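Local coordinates for tubulin-like protein CetZ1 (Haloferax volcanii, PDB 4B46) that binds GTP, probably hydrolyses it, and as a tubulin-like cytoskeletal protein controls archaeal cell shape and the development of the rod-shaped cells needed for efficient swimming, at residues G135-S140 against V166-A171; V228-Y233 against R282-C287; L3-F8 against A28-A33; V15-V20 against K48-D53. All coordinates share one frame; numbering follows the deposited sequence.

Contact 1 (G135-S140 against V166-A171). With GDP (guanosine-5'-diphosphate), chain B.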
loop_
_atom_site.group_PDB
_atom_site.type_symbol
_atom_site.label_atom_id
_atom_site.label_comp_id
_atom_site.label_asym_id
_atom_site.label_seq_id
_atom_site.Cartn_x
_atom_site.Cartn_y
_atom_site.Cartn_z
ATOM N N GLY A 135 -3.596 -0.832 -3.386
ATOM C CA GLY A 135 -3.953 -0.904 -4.787
ATOM C C GLY A 135 -3.073 0.045 -5.572
ATOM O O GLY A 135 -2.917 1.206 -5.196
ATOM N N ILE A 136 -2.476 -0.454 -6.649
ATOM C CA ILE A 136 -1.584 0.356 -7.458
ATOM C C ILE A 136 -2.245 0.676 -8.799
ATOM O O ILE A 136 -2.526 -0.233 -9.593
ATOM C CB ILE A 136 -0.254 -0.369 -7.680
ATOM C CG1 ILE A 136 0.464 -0.576 -6.344
ATOM C CG2 ILE A 136 0.594 0.388 -8.697
ATOM C CD1 ILE A 136 1.594 -1.595 -6.392
ATOM N N LEU A 137 -2.519 1.962 -9.034
ATOM C CA LEU A 137 -3.221 2.395 -10.241
ATOM C C LEU A 137 -2.268 2.487 -11.416
ATOM O O LEU A 137 -1.078 2.745 -11.229
ATOM C CB LEU A 137 -3.909 3.752 -10.020
ATOM C CG LEU A 137 -4.894 3.777 -8.853
ATOM C CD1 LEU A 137 -5.598 5.139 -8.751
ATOM C CD2 LEU A 137 -5.894 2.652 -8.983
ATOM N N PRO A 138 -2.787 2.279 -12.640
ATOM C CA PRO A 138 -1.908 2.230 -13.808
ATOM C C PRO A 138 -1.502 3.607 -14.298
ATOM O O PRO A 138 -2.113 4.615 -13.924
ATOM C CB PRO A 138 -2.784 1.544 -14.876
ATOM C CG PRO A 138 -4.171 1.929 -14.524
ATOM C CD PRO A 138 -4.189 1.972 -12.992
ATOM N N GLY A 139 -0.467 3.638 -15.127
ATOM C CA GLY A 139 -0.082 4.852 -15.825
ATOM C C GLY A 139 -1.064 5.096 -16.943
ATOM O O GLY A 139 -1.539 4.154 -17.577
ATOM N N SER A 140 -1.364 6.361 -17.197
ATOM C CA SER A 140 -2.297 6.730 -18.254
ATOM C C SER A 140 -1.742 6.431 -19.642
ATOM O O SER A 140 -2.475 6.471 -20.618
ATOM C CB SER A 140 -2.676 8.213 -18.150
ATOM O OG SER A 140 -1.520 9.033 -18.199
ATOM N N VAL A 166 -3.776 3.589 -1.505
ATOM C CA VAL A 166 -3.593 3.678 -2.958
ATOM C C VAL A 166 -2.255 4.318 -3.327
ATOM O O VAL A 166 -1.833 5.315 -2.725
ATOM C CB VAL A 166 -4.758 4.454 -3.618
ATOM C CG1 VAL A 166 -4.545 4.628 -5.145
ATOM C CG2 VAL A 166 -6.085 3.770 -3.329
ATOM N N PHE A 167 -1.588 3.723 -4.310
ATOM C CA PHE A 167 -0.439 4.334 -4.960
ATOM C C PHE A 167 -0.745 4.423 -6.453
ATOM O O PHE A 167 -1.060 3.414 -7.088
ATOM C CB PHE A 167 0.842 3.528 -4.707
ATOM C CG PHE A 167 2.083 4.197 -5.228
ATOM C CD1 PHE A 167 2.470 4.037 -6.553
ATOM C CD2 PHE A 167 2.855 4.999 -4.396
ATOM C CE1 PHE A 167 3.609 4.663 -7.043
ATOM C CE2 PHE A 167 3.993 5.633 -4.873
ATOM C CZ PHE A 167 4.371 5.463 -6.202
ATOM N N ASP A 168 -0.666 5.628 -7.014
ATOM C CA ASP A 168 -1.017 5.837 -8.420
ATOM C C ASP A 168 0.241 5.927 -9.294
ATOM O O ASP A 168 0.940 6.941 -9.269
ATOM C CB ASP A 168 -1.860 7.120 -8.538
ATOM C CG ASP A 168 -2.493 7.301 -9.918
ATOM O OD1 ASP A 168 -2.198 6.517 -10.852
ATOM O OD2 ASP A 168 -3.305 8.239 -10.065
ATOM N N ASN A 169 0.533 4.878 -10.068
ATOM C CA ASN A 169 1.671 4.931 -10.996
ATOM C C ASN A 169 1.637 6.147 -11.911
ATOM O O ASN A 169 2.682 6.649 -12.315
ATOM C CB ASN A 169 1.745 3.684 -11.885
ATOM C CG ASN A 169 2.285 2.466 -11.155
ATOM O OD1 ASN A 169 2.808 2.563 -10.038
ATOM N ND2 ASN A 169 2.167 1.307 -11.794
ATOM N N ASP A 170 0.445 6.614 -12.262
ATOM C CA ASP A 170 0.357 7.725 -13.211
ATOM C C ASP A 170 0.981 9.017 -12.652
ATOM O O ASP A 170 1.471 9.857 -13.407
ATOM C CB ASP A 170 -1.090 7.974 -13.641
ATOM C CG ASP A 170 -1.187 8.936 -14.808
ATOM O OD1 ASP A 170 -0.525 8.689 -15.838
ATOM O OD2 ASP A 170 -1.922 9.941 -14.703
ATOM N N ALA A 171 0.975 9.161 -11.333
ATOM C CA ALA A 171 1.541 10.354 -10.701
ATOM C C ALA A 171 3.043 10.214 -10.500
ATOM O O ALA A 171 3.720 11.177 -10.165
ATOM C CB ALA A 171 0.860 10.617 -9.356
HETATM P PB GDP B . -1.269 -9.172 -13.366
HETATM O O1B GDP B . -2.167 -9.763 -14.414
HETATM O O2B GDP B . -0.122 -10.089 -13.007
HETATM O O3B GDP B . -2.111 -8.842 -12.161
HETATM O O3A GDP B . -0.706 -7.837 -14.046
HETATM P PA GDP B . 0.605 -7.062 -13.561
HETATM O O1A GDP B . 0.766 -7.105 -12.079
HETATM O O2A GDP B . 1.806 -7.583 -14.300
HETATM O "O5'" GDP B . 0.268 -5.572 -14.084
HETATM C "C5'" GDP B . -0.878 -4.921 -13.530
HETATM C "C4'" GDP B . -0.608 -3.431 -13.427
HETATM O "O4'" GDP B . 0.382 -3.187 -12.444
HETATM C "C3'" GDP B . 0.012 -2.874 -14.694
HETATM O "O3'" GDP B . -1.042 -2.467 -15.556
HETATM C "C2'" GDP B . 0.859 -1.704 -14.216
HETATM O "O2'" GDP B . 0.046 -0.548 -14.007
HETATM C "C1'" GDP B . 1.255 -2.101 -12.827
HETATM N N9 GDP B . 2.586 -2.699 -12.652
HETATM C C8 GDP B . 3.091 -3.782 -13.278
HETATM N N7 GDP B . 4.320 -4.083 -12.781
HETATM C C5 GDP B . 4.585 -3.194 -11.792
HETATM C C6 GDP B . 5.682 -2.942 -10.833
HETATM O O6 GDP B . 6.719 -3.657 -10.815
HETATM N N1 GDP B . 5.535 -1.912 -9.989
HETATM C C2 GDP B . 4.451 -1.117 -9.974
HETATM N N2 GDP B . 4.405 -0.092 -9.090
HETATM N N3 GDP B . 3.405 -1.291 -10.812
HETATM C C4 GDP B . 3.427 -2.296 -11.713
#

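Contact 2 (V228-Y233 against R282-C287)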
loop_
_atom_site.group_PDB
_atom_site.type_symbol
_atom_site.label_atom_id
_atom_site.label_comp_id
_atom_site.label_asym_id
_atom_site.label_seq_id
_atom_site.Cartn_x
_atom_site.Cartn_y
_atom_site.Cartn_z
ATOM N N VAL A 228 -10.667 5.207 1.070
ATOM C CA VAL A 228 -9.377 5.290 0.399
ATOM C C VAL A 228 -8.382 6.089 1.233
ATOM O O VAL A 228 -8.743 7.115 1.811
ATOM C CB VAL A 228 -9.552 5.984 -0.974
ATOM C CG1 VAL A 228 -8.210 6.252 -1.622
ATOM C CG2 VAL A 228 -10.429 5.139 -1.888
ATOM N N SER A 229 -7.133 5.632 1.295
ATOM C CA SER A 229 -6.082 6.398 1.963
ATOM C C SER A 229 -4.940 6.765 1.033
ATOM O O SER A 229 -4.684 6.086 0.043
ATOM C CB SER A 229 -5.527 5.652 3.173
ATOM O OG SER A 229 -6.550 5.419 4.112
ATOM N N THR A 230 -4.246 7.842 1.378
ATOM C CA THR A 230 -3.105 8.319 0.604
ATOM C C THR A 230 -1.978 8.653 1.577
ATOM O O THR A 230 -2.224 8.964 2.750
ATOM C CB THR A 230 -3.485 9.551 -0.266
ATOM O OG1 THR A 230 -2.389 9.919 -1.128
ATOM C CG2 THR A 230 -3.884 10.760 0.604
ATOM N N VAL A 231 -0.738 8.581 1.103
ATOM C CA VAL A 231 0.401 8.854 1.969
ATOM C C VAL A 231 1.304 9.974 1.444
ATOM O O VAL A 231 1.692 9.973 0.277
ATOM C CB VAL A 231 1.225 7.563 2.228
ATOM C CG1 VAL A 231 2.562 7.878 2.857
ATOM C CG2 VAL A 231 0.430 6.609 3.121
ATOM N N GLY A 232 1.627 10.931 2.319
ATOM C CA GLY A 232 2.606 11.960 2.003
ATOM C C GLY A 232 3.923 11.622 2.662
ATOM O O GLY A 232 3.939 10.912 3.669
ATOM N N TYR A 233 5.027 12.129 2.123
ATOM C CA TYR A 233 6.342 11.670 2.573
ATOM C C TYR A 233 7.434 12.665 2.247
ATOM O O TYR A 233 7.531 13.142 1.123
ATOM C CB TYR A 233 6.672 10.313 1.916
ATOM C CG TYR A 233 8.086 9.784 2.149
ATOM C CD1 TYR A 233 9.135 10.141 1.311
ATOM C CD2 TYR A 233 8.353 8.876 3.175
ATOM C CE1 TYR A 233 10.419 9.653 1.511
ATOM C CE2 TYR A 233 9.632 8.372 3.373
ATOM C CZ TYR A 233 10.656 8.767 2.542
ATOM O OH TYR A 233 11.925 8.277 2.739
ATOM N N ARG A 282 4.358 15.436 -3.333
ATOM C CA ARG A 282 3.617 14.435 -4.096
ATOM C C ARG A 282 3.122 13.305 -3.184
ATOM O O ARG A 282 3.892 12.696 -2.441
ATOM C CB ARG A 282 4.481 13.887 -5.226
ATOM C CG ARG A 282 3.741 12.957 -6.194
ATOM C CD ARG A 282 4.666 12.515 -7.304
ATOM N NE ARG A 282 4.984 13.628 -8.191
ATOM C CZ ARG A 282 6.181 13.845 -8.713
ATOM N NH1 ARG A 282 7.178 13.015 -8.430
ATOM N NH2 ARG A 282 6.382 14.890 -9.513
ATOM N N LEU A 283 1.820 13.053 -3.241
ATOM C CA LEU A 283 1.192 11.978 -2.479
ATOM C C LEU A 283 1.167 10.676 -3.277
ATOM O O LEU A 283 1.236 10.700 -4.497
ATOM C CB LEU A 283 -0.238 12.380 -2.138
ATOM C CG LEU A 283 -0.350 13.738 -1.436
ATOM C CD1 LEU A 283 -1.796 13.981 -1.073
ATOM C CD2 LEU A 283 0.544 13.790 -0.190
ATOM N N THR A 284 1.058 9.546 -2.585
ATOM C CA THR A 284 0.947 8.253 -3.264
ATOM C C THR A 284 -0.256 8.289 -4.205
ATOM O O THR A 284 -0.160 7.887 -5.370
ATOM C CB THR A 284 0.861 7.072 -2.252
ATOM O OG1 THR A 284 -0.271 7.236 -1.387
ATOM C CG2 THR A 284 2.134 7.001 -1.406
ATOM N N LEU A 285 -1.374 8.809 -3.695
ATOM C CA LEU A 285 -2.534 9.162 -4.510
ATOM C C LEU A 285 -2.781 10.664 -4.420
ATOM O O LEU A 285 -3.178 11.159 -3.375
ATOM C CB LEU A 285 -3.795 8.411 -4.043
ATOM C CG LEU A 285 -5.118 8.853 -4.700
ATOM C CD1 LEU A 285 -5.144 8.577 -6.225
ATOM C CD2 LEU A 285 -6.312 8.198 -4.014
ATOM N N PRO A 286 -2.542 11.402 -5.519
ATOM C CA PRO A 286 -2.771 12.853 -5.465
ATOM C C PRO A 286 -4.230 13.192 -5.169
ATOM O O PRO A 286 -5.144 12.510 -5.651
ATOM C CB PRO A 286 -2.379 13.332 -6.872
ATOM C CG PRO A 286 -1.417 12.321 -7.348
ATOM C CD PRO A 286 -1.896 10.990 -6.773
ATOM N N CYS A 287 -4.430 14.218 -4.348
ATOM C CA CYS A 287 -5.756 14.693 -3.979
ATOM C C CYS A 287 -5.609 15.980 -3.183
ATOM O O CYS A 287 -4.501 16.379 -2.839
ATOM C CB CYS A 287 -6.496 13.643 -3.139
ATOM S SG CYS A 287 -5.707 13.223 -1.560
HETATM O O HOH W 1 4.276 10.273 -0.993
HETATM O O HOH W 2 4.661 13.974 -0.051
HETATM O O HOH W 3 6.898 12.342 -1.532
#

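Contact 3 (L3-F8 against A28-A33)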
loop_
_atom_site.group_PDB
_atom_site.type_symbol
_atom_site.label_atom_id
_atom_site.label_comp_id
_atom_site.label_asym_id
_atom_site.label_seq_id
_atom_site.Cartn_x
_atom_site.Cartn_y
_atom_site.Cartn_z
ATOM N N LEU A 3 2.725 -7.242 9.846
ATOM C CA LEU A 3 1.812 -7.502 8.735
ATOM C C LEU A 3 1.983 -8.884 8.129
ATOM O O LEU A 3 3.092 -9.410 8.060
ATOM C CB LEU A 3 1.997 -6.460 7.622
ATOM C CG LEU A 3 1.724 -4.993 7.969
ATOM C CD1 LEU A 3 2.039 -4.091 6.783
ATOM C CD2 LEU A 3 0.281 -4.826 8.400
ATOM N N ALA A 4 0.869 -9.459 7.688
ATOM C CA ALA A 4 0.892 -10.559 6.730
ATOM C C ALA A 4 0.671 -9.973 5.334
ATOM O O ALA A 4 -0.430 -9.541 4.998
ATOM C CB ALA A 4 -0.186 -11.571 7.066
ATOM N N MET A 5 1.723 -9.939 4.524
ATOM C CA MET A 5 1.624 -9.380 3.187
ATOM C C MET A 5 1.389 -10.446 2.125
ATOM O O MET A 5 2.125 -11.431 2.057
ATOM C CB MET A 5 2.904 -8.641 2.824
ATOM C CG MET A 5 3.184 -7.437 3.667
ATOM S SD MET A 5 4.209 -6.281 2.727
ATOM C CE MET A 5 4.328 -4.993 3.970
ATOM N N ILE A 6 0.373 -10.228 1.292
ATOM C CA ILE A 6 0.128 -11.097 0.143
ATOM C C ILE A 6 0.152 -10.282 -1.140
ATOM O O ILE A 6 -0.680 -9.395 -1.335
ATOM C CB ILE A 6 -1.224 -11.847 0.231
ATOM C CG1 ILE A 6 -1.330 -12.621 1.553
ATOM C CG2 ILE A 6 -1.384 -12.800 -0.965
ATOM C CD1 ILE A 6 -2.216 -11.968 2.565
ATOM N N GLY A 7 1.122 -10.575 -1.999
ATOM C CA GLY A 7 1.199 -9.950 -3.311
ATOM C C GLY A 7 0.392 -10.763 -4.305
ATOM O O GLY A 7 0.498 -11.995 -4.341
ATOM N N PHE A 8 -0.423 -10.078 -5.102
ATOM C CA PHE A 8 -1.297 -10.746 -6.066
ATOM C C PHE A 8 -0.986 -10.225 -7.466
ATOM O O PHE A 8 -1.041 -9.018 -7.705
ATOM C CB PHE A 8 -2.773 -10.495 -5.725
ATOM C CG PHE A 8 -3.641 -11.729 -5.825
ATOM C CD1 PHE A 8 -3.875 -12.332 -7.050
ATOM C CD2 PHE A 8 -4.217 -12.282 -4.698
ATOM C CE1 PHE A 8 -4.676 -13.466 -7.148
ATOM C CE2 PHE A 8 -5.015 -13.420 -4.785
ATOM C CZ PHE A 8 -5.243 -14.012 -6.016
ATOM N N ALA A 28 13.211 -4.095 10.503
ATOM C CA ALA A 28 12.063 -3.276 10.877
ATOM C C ALA A 28 10.953 -4.073 11.563
ATOM O O ALA A 28 10.090 -3.496 12.226
ATOM C CB ALA A 28 11.520 -2.544 9.657
ATOM N N GLY A 29 10.977 -5.392 11.405
ATOM C CA GLY A 29 9.991 -6.252 12.039
ATOM C C GLY A 29 8.586 -6.127 11.471
ATOM O O GLY A 29 7.613 -6.466 12.136
ATOM N N ILE A 30 8.476 -5.648 10.237
ATOM C CA ILE A 30 7.171 -5.389 9.628
ATOM C C ILE A 30 6.533 -6.601 8.937
ATOM O O ILE A 30 5.358 -6.907 9.146
ATOM C CB ILE A 30 7.274 -4.268 8.593
ATOM C CG1 ILE A 30 7.754 -2.973 9.250
ATOM C CG2 ILE A 30 5.938 -4.049 7.898
ATOM C CD1 ILE A 30 8.177 -1.944 8.246
ATOM N N VAL A 31 7.300 -7.273 8.091
ATOM C CA VAL A 31 6.748 -8.363 7.287
ATOM C C VAL A 31 6.870 -9.681 8.037
ATOM O O VAL A 31 7.866 -10.399 7.907
ATOM C CB VAL A 31 7.454 -8.460 5.924
ATOM C CG1 VAL A 31 6.688 -9.391 4.992
ATOM C CG2 VAL A 31 7.592 -7.068 5.304
ATOM N N ARG A 32 5.850 -9.994 8.831
ATOM C CA ARG A 32 5.867 -11.195 9.653
ATOM C C ARG A 32 5.624 -12.422 8.781
ATOM O O ARG A 32 6.066 -13.535 9.095
ATOM C CB ARG A 32 4.811 -11.096 10.756
ATOM C CG ARG A 32 4.788 -12.287 11.700
ATOM C CD ARG A 32 6.089 -12.428 12.469
ATOM N NE ARG A 32 6.210 -13.741 13.106
ATOM C CZ ARG A 32 7.084 -14.678 12.746
ATOM N NH1 ARG A 32 7.932 -14.452 11.756
ATOM N NH2 ARG A 32 7.116 -15.840 13.384
ATOM N N ALA A 33 4.922 -12.210 7.673
ATOM C CA ALA A 33 4.696 -13.270 6.698
ATOM C C ALA A 33 4.543 -12.663 5.319
ATOM O O ALA A 33 3.897 -11.631 5.157
ATOM C CB ALA A 33 3.457 -14.060 7.048
#

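Contact 4 (V15-V20 against K48-D53)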
loop_
_atom_site.group_PDB
_atom_site.type_symbol
_atom_site.label_atom_id
_atom_site.label_comp_id
_atom_site.label_asym_id
_atom_site.label_seq_id
_atom_site.Cartn_x
_atom_site.Cartn_y
_atom_site.Cartn_z
ATOM N N VAL A 15 6.388 -5.977 -5.462
ATOM C CA VAL A 15 6.342 -5.007 -4.373
ATOM C C VAL A 15 6.519 -5.689 -3.014
ATOM O O VAL A 15 7.309 -5.227 -2.184
ATOM C CB VAL A 15 5.057 -4.157 -4.441
ATOM C CG1 VAL A 15 4.878 -3.307 -3.157
ATOM C CG2 VAL A 15 5.107 -3.267 -5.696
ATOM N N VAL A 16 5.813 -6.797 -2.800
ATOM C CA VAL A 16 5.966 -7.562 -1.564
ATOM C C VAL A 16 7.386 -8.102 -1.420
ATOM O O VAL A 16 7.969 -8.051 -0.331
ATOM C CB VAL A 16 4.927 -8.690 -1.439
ATOM C CG1 VAL A 16 5.239 -9.590 -0.213
ATOM C CG2 VAL A 16 3.539 -8.091 -1.302
ATOM N N ASP A 17 7.949 -8.585 -2.527
ATOM C CA ASP A 17 9.333 -9.056 -2.556
ATOM C C ASP A 17 10.282 -7.947 -2.077
ATOM O O ASP A 17 11.183 -8.186 -1.268
ATOM C CB ASP A 17 9.706 -9.487 -3.981
ATOM C CG ASP A 17 10.711 -10.640 -4.020
ATOM O OD1 ASP A 17 10.662 -11.524 -3.140
ATOM O OD2 ASP A 17 11.537 -10.673 -4.961
ATOM N N LYS A 18 10.076 -6.734 -2.575
ATOM C CA LYS A 18 10.933 -5.607 -2.205
ATOM C C LYS A 18 10.697 -5.171 -0.763
ATOM O O LYS A 18 11.621 -4.750 -0.079
ATOM C CB LYS A 18 10.713 -4.428 -3.147
ATOM C CG LYS A 18 11.720 -3.314 -2.954
ATOM C CD LYS A 18 12.123 -2.726 -4.289
ATOM C CE LYS A 18 13.571 -2.285 -4.273
ATOM N NZ LYS A 18 14.037 -1.955 -5.649
ATOM N N PHE A 19 9.448 -5.259 -0.319
ATOM C CA PHE A 19 9.101 -4.990 1.070
ATOM C C PHE A 19 9.849 -5.926 2.016
ATOM O O PHE A 19 10.337 -5.502 3.068
ATOM C CB PHE A 19 7.594 -5.132 1.276
ATOM C CG PHE A 19 6.966 -3.928 1.895
ATOM C CD1 PHE A 19 7.374 -3.490 3.142
ATOM C CD2 PHE A 19 5.995 -3.213 1.220
ATOM C CE1 PHE A 19 6.810 -2.371 3.717
ATOM C CE2 PHE A 19 5.427 -2.090 1.787
ATOM C CZ PHE A 19 5.833 -1.670 3.037
ATOM N N VAL A 20 9.939 -7.197 1.636
ATOM C CA VAL A 20 10.685 -8.174 2.428
ATOM C C VAL A 20 12.156 -7.784 2.536
ATOM O O VAL A 20 12.754 -7.871 3.605
ATOM C CB VAL A 20 10.569 -9.603 1.842
ATOM C CG1 VAL A 20 11.522 -10.555 2.555
ATOM C CG2 VAL A 20 9.135 -10.102 1.950
ATOM N N LYS A 48 12.675 -13.178 -5.315
ATOM C CA LYS A 48 13.985 -13.410 -4.723
ATOM C C LYS A 48 13.918 -13.671 -3.226
ATOM O O LYS A 48 14.759 -14.374 -2.674
ATOM C CB LYS A 48 14.891 -12.204 -4.990
ATOM C CG LYS A 48 15.127 -11.918 -6.459
ATOM C CD LYS A 48 15.900 -10.625 -6.649
ATOM C CE LYS A 48 16.134 -10.330 -8.127
ATOM N NZ LYS A 48 17.018 -11.341 -8.772
ATOM N N ASN A 49 12.911 -13.104 -2.577
ATOM C CA ASN A 49 12.885 -13.033 -1.121
ATOM C C ASN A 49 11.725 -13.782 -0.488
ATOM O O ASN A 49 11.736 -14.067 0.702
ATOM C CB ASN A 49 12.845 -11.569 -0.699
ATOM C CG ASN A 49 13.954 -10.766 -1.326
ATOM O OD1 ASN A 49 15.124 -11.108 -1.187
ATOM N ND2 ASN A 49 13.596 -9.716 -2.053
ATOM N N ILE A 50 10.712 -14.082 -1.283
ATOM C CA ILE A 50 9.558 -14.811 -0.791
ATOM C C ILE A 50 9.839 -16.310 -0.865
ATOM O O ILE A 50 10.228 -16.814 -1.912
ATOM C CB ILE A 50 8.304 -14.427 -1.593
ATOM C CG1 ILE A 50 8.044 -12.923 -1.421
ATOM C CG2 ILE A 50 7.110 -15.266 -1.166
ATOM C CD1 ILE A 50 6.840 -12.398 -2.133
ATOM N N PRO A 51 9.673 -17.022 0.262
ATOM C CA PRO A 51 9.954 -18.466 0.308
ATOM C C PRO A 51 9.195 -19.231 -0.780
ATOM O O PRO A 51 8.041 -18.911 -1.050
ATOM C CB PRO A 51 9.447 -18.875 1.695
ATOM C CG PRO A 51 9.506 -17.623 2.509
ATOM C CD PRO A 51 9.175 -16.510 1.552
ATOM N N LYS A 52 9.835 -20.220 -1.393
ATOM C CA LYS A 52 9.222 -20.962 -2.497
ATOM C C LYS A 52 7.898 -21.592 -2.089
ATOM O O LYS A 52 6.959 -21.647 -2.873
ATOM C CB LYS A 52 10.175 -22.034 -3.035
ATOM C CG LYS A 52 11.543 -21.499 -3.430
ATOM C CD LYS A 52 12.343 -22.533 -4.212
ATOM C CE LYS A 52 13.775 -22.068 -4.436
ATOM N NZ LYS A 52 13.829 -20.743 -5.108
ATOM N N ASP A 53 7.828 -22.047 -0.845
ATOM C CA ASP A 53 6.604 -22.614 -0.293
ATOM C C ASP A 53 5.498 -21.571 -0.087
ATOM O O ASP A 53 4.346 -21.930 0.148
ATOM C CB ASP A 53 6.914 -23.330 1.026
ATOM C CG ASP A 53 7.973 -22.612 1.837
ATOM O OD1 ASP A 53 9.176 -22.870 1.609
ATOM O OD2 ASP A 53 7.606 -21.781 2.694
#

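Contact 1 (G135-S140 against V166-A171)
Gly-135 and Leu-137 bond to Phe-167 and Asn-169 as the parallel strands 131-137 and 163-168 run out together at the nucleotide. Phe-167 N donates to Gly-135 O at 3.0 Å and Leu-137 N to Phe-167 O at 2.8 Å. On the buried side, branched aliphatics suit the sheet interior: Leu-137 CD1 lies 3.8 Å from Val-166 CG1, while its CB packs on the carboxylate of Asp-168, whose OD2 is salt-bridged to Arg-354. Asp-168 OD1 also takes the N-H of Asp-170, an Asx turn that leads the chain off the strand. The pair belongs to a beta-alpha-beta unit of the tubulin/FtsZ GTPase domain, with GDP at its carboxyl end. There the Asn-169 amide reads the guanine edge: ND2 donates to GDP N3 at 3.0 Å, nearly straight at 170°, and Asn-169 OD1 accepts from GDP N2 at 3.2 Å. Toward solvent the strands have ended. Asp-170 CG stands anti to the backbone N (chi1 -169°), and OD1 alone grips exposed Ser-140 through N (2.8 Å) and OG (2.6 Å), both from the same face of the carboxylate. An alanine in place of Asp-170 would probably leave both Ser-140 donors without this acceptor and the loop freer to move.

Contact 2 (V228-Y233 against R282-C287)
Thr-230 OG1 donates to Leu-285 O at 2.7 Å, anchoring strand 228-237 to the irregular loop that follows helix 265-280. No residue here has more surface buried by the contact than Thr-230, and each branch of its side chain has its own task. With OG1 anti to the backbone N (chi1 -174°), the hydroxyl faces the loop, while CG2 rests 3.8 Å from Cys-287 SG. A threonine suits the place because it offers a donor and a methyl group from one short side chain.

Thr-284 answers from the loop. Its OG1 lies between its own backbone N and carbonyl carbon (chi1 59°) and accepts the N-H of Val-231 at 2.9 Å. Its backbone N returns a bond to Val-231 O, 3.0 Å long, so this one loop residue bonds both backbone polar atoms of Val-231. A water lies between Val-231 O and Arg-282 O. The Thr-284 hydroxyl is also bonded to Val-166 O on the adjoining strand, bridging two strands of the sheet. Thr-284 CG2 meanwhile packs against Val-231 CB.

The Val-231 side chain also touches Phe-194 of helix 179-198. Beyond it, Leu-283 CD2 comes within 3.5 Å of Gly-232 CA, where a bare glycine accommodates the methyl. At the other end Val-228 CG1 and Leu-285 CD2 meet at 3.6 Å, the two side chains crossing at about a right angle.

Buried threonines thus tie the loop after helix 265-280 to the continuous sheet of this tubulin-like fold, at strand 228-237, which sits between strand 163-168 of the GTPase part and strand 339-347.

Contact 3 (L3-F8 against A28-A33)
Leu-3 and Ile-30 open the pairing of strand 3-8 with the start of strand 31-38: Leu-3 N donates to Ile-30 O at 2.7 Å, almost straight at 166°. The remaining backbone bonds follow a parallel register interrupted by a beta bulge. Leu-3 pairs with Val-31 but Ala-4 with Ala-33, so one extra residue, Arg-32, is accommodated on the second strand. As a result Leu-3 O receives Arg-32 N at 2.9 Å and, more weakly, Ala-33 N at 3.4 Å. Regular pairing resumes where Met-5 N donates to Ala-33 O at 2.8 Å. An inverse gamma turn centred on Val-31 runs into the bulge and tightens the chain there.

The apolar contacts are lighter. Leu-3 and Ile-30 lie side by side pointing the same way, with CD1 of the leucine 4.1 Å from CG2 of the isoleucine. Met-5, whose chain is extended beyond CG (chi3 179°), carries its terminal methyl CE to 4.1 Å from Val-31 CG2, the two side chains meeting at about a right angle. A long, flexible methionine suits this span. Ala-4 and Ala-33 share a face with their CB atoms 4.4 Å apart; Phe-101 touches the first of these small side chains and Ile-93 the second.

The guanidinium of Arg-32 forms a salt bridge with Glu-97, as befits an exposed residue on a bulge. Helix 9-26, the crossover of this beta-alpha-beta unit, lies over Met-5 and Val-31 through Val-16, Phe-19 and Val-20, while strand 100-106 flanks strand 3-8 on its other edge.

Contact 4 (V15-V20 against K48-D53)
Helix 9-26, which follows the first strand of the GTPase domain and whose first turns carry GTP-binding residues, is fastened here to the loop between helix 41-45 and strand 55-57. Asp-17 does most of the fastening, by gathering successive backbone N-H groups of the loop. Its OD2 accepts from Lys-48 N at 2.8 Å, and OD1 accepts from Asn-49 N, also at 2.8 Å; each donor comes in on the syn side and close to the carboxylate plane. A weak bond from Ile-50 N to OD1 adds to the grip. Asn-49 reciprocates: its ND2 donates to Asp-17 O at 3.0 Å, approaching from above the carbonyl plane, while its CB sits 3.7 Å from Val-20 CG1. Asparagine suits the place because it bonds the helix backbone through a short side chain. Beside the polar cluster Ile-50 CD1 meets Val-16 CG1 at 3.8 Å, the side chains crossing at about a right angle. Ile-50 CG1, anti to the carbonyl carbon (chi1 -61°), packs 3.4 Å from Asp-17 OD1.

Replacing Asp-17 by an alanine would probably leave the amides of Lys-48 and Asn-49 without their acceptor and the loop less firmly tied to the helix. The ammonium group of Lys-48 does not contact the buried carboxylate, and the negative charge of Asp-17 is probably stabilised in good part by the converging N-H groups.

How the contacts relate
Contacts 3 and 4 come first along the chain and interleave, with centres about 9 Å apart: strand 3-8, helix 9-26 and strand 31-38 form one beta-alpha-beta unit, and Val-16 CG2 of contact 4 packs on Gly-7 N of contact 3. Contact 1 follows, about 21 Å from both by centres, yet Ile-136 still touches Val-15 of contact 4. Contact 2 comes last, its centre about 11 Å from that of contact 1, which it joins through the neighbouring strands 163-168 and 228-237. Contacts 1, 2 and 3 all reach one mixed sheet, and the touches from contact 3 to 4, 4 to 1 and 1 to 2 make continuous packing from the amino-terminal unit past the nucleotide pocket into the C-terminal region.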